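Local coordinates for protein anti-sigma-I factor RsgI3 (Clostridium thermocellum, PDB 6QE7) that probably holds the sigma factor SigI3 inactive until its extracellular tandem PA14 domains, the part present here, sense plant polysaccharides such as pectin, at residues 155-169 with 185-199. Residues are numbered along the deposited sequence; the frame is centred on the assembly and turned at random.
Sequences SAEYYGDAELKDKRF and PVGELKDGKFSVRWV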
loop_
_atom_site.group_PDB
_atom_site.type_symbol
_atom_site.label_atom_id
_atom_site.label_comp_id
_atom_site.label_asym_id
_atom_site.label_seq_id
_atom_site.Cartn_x
_atom_site.Cartn_y
_atom_site.Cartn_z
ATOM N N SER A 155 -8.338 -10.665 6.621
ATOM C CA SER A 155 -8.815 -12.023 6.223
ATOM C C SER A 155 -8.518 -13.001 7.336
ATOM O O SER A 155 -7.339 -13.234 7.591
ATOM C CB SER A 155 -8.205 -12.506 4.962
ATOM O OG SER A 155 -8.380 -11.495 4.014
ATOM N N ALA A 156 -9.588 -13.572 7.902
ATOM C CA ALA A 156 -9.574 -14.486 9.051
ATOM C C ALA A 156 -9.908 -15.867 8.514
ATOM O O ALA A 156 -10.869 -15.994 7.725
ATOM C CB ALA A 156 -10.562 -14.032 10.092
ATOM N N GLU A 157 -9.060 -16.819 8.856
ATOM C CA GLU A 157 -9.385 -18.253 8.776
ATOM C C GLU A 157 -9.678 -18.759 10.190
ATOM O O GLU A 157 -8.775 -18.659 11.083
ATOM C CB GLU A 157 -8.256 -18.965 8.066
ATOM C CG GLU A 157 -7.745 -18.245 6.819
ATOM C CD GLU A 157 -6.359 -18.762 6.413
ATOM O OE1 GLU A 157 -5.371 -18.390 7.055
ATOM O OE2 GLU A 157 -6.285 -19.631 5.526
ATOM N N TYR A 158 -10.866 -19.351 10.377
ATOM C CA TYR A 158 -11.275 -19.995 11.661
ATOM C C TYR A 158 -11.098 -21.506 11.580
ATOM O O TYR A 158 -11.556 -22.118 10.628
ATOM C CB TYR A 158 -12.702 -19.620 12.013
ATOM C CG TYR A 158 -12.780 -18.199 12.447
ATOM C CD1 TYR A 158 -12.601 -17.168 11.558
ATOM C CD2 TYR A 158 -13.007 -17.879 13.756
ATOM C CE1 TYR A 158 -12.722 -15.847 11.962
ATOM C CE2 TYR A 158 -13.071 -16.568 14.188
ATOM C CZ TYR A 158 -12.883 -15.533 13.293
ATOM O OH TYR A 158 -12.901 -14.227 13.732
ATOM N N TYR A 159 -10.432 -22.077 12.576
ATOM C CA TYR A 159 -10.139 -23.522 12.634
ATOM C C TYR A 159 -10.895 -24.196 13.771
ATOM O O TYR A 159 -11.055 -23.593 14.856
ATOM C CB TYR A 159 -8.635 -23.756 12.759
ATOM C CG TYR A 159 -7.885 -23.311 11.542
ATOM C CD1 TYR A 159 -7.495 -21.989 11.425
ATOM C CD2 TYR A 159 -7.659 -24.163 10.483
ATOM C CE1 TYR A 159 -6.798 -21.546 10.315
ATOM C CE2 TYR A 159 -6.925 -23.748 9.382
ATOM C CZ TYR A 159 -6.534 -22.418 9.295
ATOM O OH TYR A 159 -5.850 -21.918 8.256
ATOM N N GLY A 160 -11.240 -25.472 13.547
ATOM C CA GLY A 160 -11.933 -26.340 14.525
ATOM C C GLY A 160 -10.980 -27.157 15.369
ATOM O O GLY A 160 -11.400 -28.170 15.925
ATOM N N ASP A 161 -9.788 -26.646 15.630
ATOM C CA ASP A 161 -8.862 -27.268 16.611
ATOM C C ASP A 161 -7.909 -26.185 17.120
ATOM O O ASP A 161 -7.956 -25.069 16.601
ATOM C CB ASP A 161 -8.127 -28.391 15.880
ATOM C CG ASP A 161 -7.409 -27.872 14.620
ATOM O OD1 ASP A 161 -6.518 -27.001 14.760
ATOM O OD2 ASP A 161 -7.784 -28.300 13.499
ATOM N N ALA A 162 -6.985 -26.497 18.021
ATOM C CA ALA A 162 -6.107 -25.449 18.595
ATOM C C ALA A 162 -4.817 -25.328 17.798
ATOM O O ALA A 162 -3.989 -24.586 18.299
ATOM C CB ALA A 162 -5.750 -25.730 20.017
ATOM N N GLU A 163 -4.677 -26.004 16.649
ATOM C CA GLU A 163 -3.374 -26.231 15.975
ATOM C C GLU A 163 -3.445 -25.714 14.540
ATOM O O GLU A 163 -2.576 -26.059 13.766
ATOM C CB GLU A 163 -3.003 -27.722 16.043
ATOM C CG GLU A 163 -2.413 -28.127 17.407
ATOM C CD GLU A 163 -1.668 -29.458 17.569
ATOM O OE1 GLU A 163 -1.667 -30.299 16.619
ATOM O OE2 GLU A 163 -1.068 -29.647 18.667
ATOM N N LEU A 164 -4.419 -24.856 14.239
ATOM C CA LEU A 164 -4.611 -24.226 12.905
ATOM C C LEU A 164 -4.645 -25.331 11.840
ATOM O O LEU A 164 -4.239 -25.065 10.653
ATOM C CB LEU A 164 -3.514 -23.179 12.670
ATOM C CG LEU A 164 -3.465 -22.060 13.728
ATOM C CD1 LEU A 164 -2.165 -21.270 13.672
ATOM C CD2 LEU A 164 -4.653 -21.133 13.580
ATOM N N LYS A 165 -5.255 -26.482 12.163
ATOM C CA LYS A 165 -5.319 -27.610 11.177
ATOM C C LYS A 165 -6.654 -27.643 10.430
ATOM O O LYS A 165 -6.653 -27.531 9.210
ATOM C CB LYS A 165 -4.996 -28.945 11.863
ATOM C CG LYS A 165 -3.512 -29.219 12.096
ATOM C CD LYS A 165 -3.207 -30.660 12.501
ATOM C CE LYS A 165 -1.941 -30.677 13.329
ATOM N NZ LYS A 165 -1.457 -32.041 13.623
ATOM N N ASP A 166 -7.784 -27.843 11.106
ATOM C CA ASP A 166 -9.076 -28.140 10.437
ATOM C C ASP A 166 -9.787 -26.817 10.126
ATOM O O ASP A 166 -10.332 -26.184 11.085
ATOM C CB ASP A 166 -9.960 -29.012 11.333
ATOM C CG ASP A 166 -11.308 -29.246 10.684
ATOM O OD1 ASP A 166 -11.342 -29.356 9.457
ATOM O OD2 ASP A 166 -12.294 -29.359 11.407
ATOM N N LYS A 167 -9.789 -26.377 8.868
ATOM C CA LYS A 167 -10.255 -25.008 8.550
ATOM C C LYS A 167 -11.769 -25.046 8.397
ATOM O O LYS A 167 -12.235 -25.855 7.706
ATOM C CB LYS A 167 -9.644 -24.434 7.267
ATOM C CG LYS A 167 -10.067 -22.996 6.966
ATOM C CD LYS A 167 -9.820 -22.559 5.523
ATOM C CE LYS A 167 -8.345 -22.409 5.221
ATOM N NZ LYS A 167 -8.053 -22.673 3.795
ATOM N N ARG A 168 -12.509 -24.195 9.053
ATOM C CA ARG A 168 -13.974 -24.309 9.037
ATOM C C ARG A 168 -14.566 -23.240 8.119
ATOM O O ARG A 168 -15.484 -23.566 7.379
ATOM C CB ARG A 168 -14.517 -24.217 10.461
ATOM C CG ARG A 168 -14.107 -25.381 11.338
ATOM C CD ARG A 168 -14.675 -26.714 10.840
ATOM N NE ARG A 168 -14.435 -27.623 11.949
ATOM C CZ ARG A 168 -15.208 -27.718 13.016
ATOM N NH1 ARG A 168 -16.296 -26.989 13.085
ATOM N NH2 ARG A 168 -14.882 -28.519 14.008
ATOM N N PHE A 169 -14.116 -21.989 8.217
ATOM C CA PHE A 169 -14.654 -20.883 7.394
ATOM C C PHE A 169 -13.639 -19.730 7.382
ATOM O O PHE A 169 -12.761 -19.624 8.231
ATOM C CB PHE A 169 -16.063 -20.459 7.845
ATOM C CG PHE A 169 -16.152 -19.888 9.244
ATOM C CD1 PHE A 169 -15.932 -18.544 9.465
ATOM C CD2 PHE A 169 -16.439 -20.697 10.348
ATOM C CE1 PHE A 169 -15.944 -18.010 10.749
ATOM C CE2 PHE A 169 -16.501 -20.157 11.624
ATOM C CZ PHE A 169 -16.238 -18.818 11.825
ATOM N N PRO A 185 -16.737 -18.768 18.531
ATOM C CA PRO A 185 -17.002 -18.391 17.155
ATOM C C PRO A 185 -17.093 -19.551 16.150
ATOM O O PRO A 185 -17.487 -19.358 14.984
ATOM C CB PRO A 185 -15.895 -17.366 16.838
ATOM C CG PRO A 185 -14.776 -17.761 17.770
ATOM C CD PRO A 185 -15.441 -18.322 19.023
ATOM N N VAL A 186 -16.759 -20.757 16.568
ATOM C CA VAL A 186 -16.660 -21.924 15.660
ATOM C C VAL A 186 -17.513 -22.994 16.343
ATOM O O VAL A 186 -17.324 -23.156 17.551
ATOM C CB VAL A 186 -15.189 -22.367 15.511
ATOM C CG1 VAL A 186 -15.020 -23.528 14.536
ATOM C CG2 VAL A 186 -14.324 -21.218 15.084
ATOM N N GLY A 187 -18.431 -23.613 15.624
ATOM C CA GLY A 187 -19.266 -24.711 16.153
ATOM C C GLY A 187 -18.581 -26.059 16.055
ATOM O O GLY A 187 -17.509 -26.175 15.422
ATOM N N GLU A 188 -19.175 -27.078 16.666
ATOM C CA GLU A 188 -18.704 -28.481 16.573
ATOM C C GLU A 188 -17.250 -28.596 17.057
ATOM O O GLU A 188 -16.427 -29.145 16.322
ATOM C CB GLU A 188 -18.754 -29.050 15.143
ATOM C CG GLU A 188 -20.108 -29.023 14.436
ATOM C CD GLU A 188 -20.207 -27.918 13.394
ATOM O OE1 GLU A 188 -19.157 -27.290 13.094
ATOM O OE2 GLU A 188 -21.315 -27.691 12.870
ATOM N N LEU A 189 -16.924 -28.060 18.218
ATOM C CA LEU A 189 -15.533 -28.099 18.723
ATOM C C LEU A 189 -15.358 -29.279 19.662
ATOM O O LEU A 189 -16.343 -29.733 20.190
ATOM C CB LEU A 189 -15.234 -26.800 19.465
ATOM C CG LEU A 189 -15.248 -25.558 18.575
ATOM C CD1 LEU A 189 -15.118 -24.311 19.425
ATOM C CD2 LEU A 189 -14.153 -25.618 17.511
ATOM N N LYS A 190 -14.126 -29.650 19.968
ATOM C CA LYS A 190 -13.855 -30.567 21.096
ATOM C C LYS A 190 -13.211 -29.736 22.207
ATOM O O LYS A 190 -12.233 -29.028 21.930
ATOM C CB LYS A 190 -12.990 -31.711 20.566
ATOM C CG LYS A 190 -13.584 -32.545 19.433
ATOM C CD LYS A 190 -12.499 -32.963 18.450
ATOM C CE LYS A 190 -12.845 -34.131 17.544
ATOM N NZ LYS A 190 -13.347 -33.637 16.241
ATOM N N ASP A 191 -13.760 -29.739 23.395
ATOM C CA ASP A 191 -13.125 -29.076 24.574
ATOM C C ASP A 191 -12.884 -27.558 24.356
ATOM O O ASP A 191 -11.965 -27.017 25.009
ATOM C CB ASP A 191 -11.806 -29.767 24.921
ATOM C CG ASP A 191 -11.909 -31.259 25.206
ATOM O OD1 ASP A 191 -12.686 -31.624 26.123
ATOM O OD2 ASP A 191 -11.233 -32.021 24.491
ATOM N N GLY A 192 -13.689 -26.900 23.513
ATOM C CA GLY A 192 -13.729 -25.428 23.306
ATOM C C GLY A 192 -12.480 -24.950 22.590
ATOM O O GLY A 192 -12.168 -23.752 22.644
ATOM N N LYS A 193 -11.782 -25.912 21.962
ATOM C CA LYS A 193 -10.441 -25.756 21.363
ATOM C C LYS A 193 -10.738 -25.295 19.930
ATOM O O LYS A 193 -11.422 -26.041 19.168
ATOM C CB LYS A 193 -9.573 -27.034 21.449
ATOM C CG LYS A 193 -8.721 -27.172 22.706
ATOM C CD LYS A 193 -8.103 -28.590 22.977
ATOM C CE LYS A 193 -8.019 -28.897 24.471
ATOM N NZ LYS A 193 -6.995 -29.914 24.857
ATOM N N PHE A 194 -10.273 -24.105 19.588
ATOM C CA PHE A 194 -10.351 -23.563 18.217
ATOM C C PHE A 194 -9.165 -22.585 18.078
ATOM O O PHE A 194 -8.438 -22.273 19.062
ATOM C CB PHE A 194 -11.733 -22.958 17.956
ATOM C CG PHE A 194 -11.930 -21.576 18.539
ATOM C CD1 PHE A 194 -12.375 -21.408 19.831
ATOM C CD2 PHE A 194 -11.546 -20.448 17.822
ATOM C CE1 PHE A 194 -12.501 -20.141 20.367
ATOM C CE2 PHE A 194 -11.679 -19.184 18.354
ATOM C CZ PHE A 194 -12.175 -19.031 19.624
ATOM N N SER A 195 -8.932 -22.109 16.871
ATOM C CA SER A 195 -7.783 -21.207 16.602
ATOM C C SER A 195 -8.158 -20.330 15.400
ATOM O O SER A 195 -9.124 -20.695 14.639
ATOM C CB SER A 195 -6.517 -22.097 16.417
ATOM O OG SER A 195 -6.737 -23.051 15.370
ATOM N N VAL A 196 -7.452 -19.217 15.212
ATOM C CA VAL A 196 -7.764 -18.219 14.148
ATOM C C VAL A 196 -6.443 -17.692 13.585
ATOM O O VAL A 196 -5.510 -17.546 14.365
ATOM C CB VAL A 196 -8.592 -17.043 14.699
ATOM C CG1 VAL A 196 -9.262 -16.256 13.594
ATOM C CG2 VAL A 196 -9.618 -17.525 15.711
ATOM N N ARG A 197 -6.405 -17.454 12.278
ATOM C CA ARG A 197 -5.307 -16.721 11.591
ATOM C C ARG A 197 -5.923 -15.518 10.859
ATOM O O ARG A 197 -6.840 -15.716 10.109
ATOM C CB ARG A 197 -4.541 -17.568 10.579
ATOM C CG ARG A 197 -3.528 -16.727 9.813
ATOM C CD ARG A 197 -2.650 -17.484 8.846
ATOM N NE ARG A 197 -2.021 -18.649 9.464
ATOM C CZ ARG A 197 -2.443 -19.887 9.267
ATOM N NH1 ARG A 197 -3.485 -20.129 8.493
ATOM N NH2 ARG A 197 -1.796 -20.878 9.817
ATOM N N TRP A 198 -5.483 -14.318 11.211
ATOM C CA TRP A 198 -5.718 -13.038 10.520
ATOM C C TRP A 198 -4.464 -12.716 9.715
ATOM O O TRP A 198 -3.364 -12.755 10.275
ATOM C CB TRP A 198 -5.990 -11.933 11.526
ATOM C CG TRP A 198 -7.256 -12.108 12.320
ATOM C CD1 TRP A 198 -8.513 -11.693 11.959
ATOM C CD2 TRP A 198 -7.376 -12.639 13.656
ATOM N NE1 TRP A 198 -9.414 -12.004 12.952
ATOM C CE2 TRP A 198 -8.741 -12.579 14.005
ATOM C CE3 TRP A 198 -6.479 -13.210 14.564
ATOM C CZ2 TRP A 198 -9.211 -13.057 15.232
ATOM C CZ3 TRP A 198 -6.945 -13.706 15.757
ATOM C CH2 TRP A 198 -8.282 -13.587 16.105
ATOM N N VAL A 199 -4.655 -12.475 8.431
ATOM C CA VAL A 199 -3.597 -11.983 7.519
ATOM C C VAL A 199 -4.084 -10.713 6.848
ATOM O O VAL A 199 -5.269 -10.669 6.484
ATOM C CB VAL A 199 -3.270 -13.055 6.467
ATOM C CG1 VAL A 199 -2.198 -12.532 5.478
ATOM C CG2 VAL A 199 -2.770 -14.297 7.162
HETATM O O HOH W 1 -12.142 -28.719 18.658
HETATM O O HOH W 2 -2.827 -23.501 9.321
#
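Pro185 opens the second segment by meeting two aromatic rings of the first. Its O lies at the edge of the Phe169 ring, 3.4 Å from CZ, and its CB touches Tyr158 CE2. Val186 splits its two methyls: CG2 packs on Tyr158 CB and at the edge of that ring, while CG1 lies over one face of the Arg168 guanidinium. That guanidinium is held by the loop that follows. Arg168 NH1 donates to Gly187 O at 2.8 Å and forms a salt bridge with Glu188 OE1. Arg168 NH2 donates to Glu188 O almost straight (166°), and NE forms a salt bridge with Asp166 OD2. A water accepts from Lys190 N and lies within hydrogen-bonding distance of Gly160 O and Lys193 O.

Ser195 and Tyr159 form a hydrogen-bonded pair, N to O both ways. Ser195 OG sits between its own N and carbonyl carbon (chi1 57°), where it donates to Asp161 O at 2.7 Å and accepts from Leu164 N. Val196, in a non-hydrogen-bonded pair with Tyr158, sets CG1 over that ring, 3.7 Å from its centroid, in a CH-pi contact. On the other face of the sheet, Arg197 bends at chi3 (-51°) and lies alongside Glu157, its hydrogen-bonded partner. Its NH1 bridges to Glu157 OE1 at 2.9 Å, from above the carboxylate plane, and also donates to Tyr159 OH. NE forms a salt bridge with Glu259, and NH2 reaches Leu164 O through a water. Trp198, non-hydrogen-bonded opposite Ala156, packs CD1 against its CB at 3.6 Å; its NE1 is hydrogen-bonded to Asp173 OD2. Val199 N donates to Ser155 O.

Strand 154-159 lies between strands 193-202 and 167-173, antiparallel to both. Arg168 and Phe169 face Tyr158 in a classic beta bulge, within one sheet of the second PA14 domain's beta-sandwich.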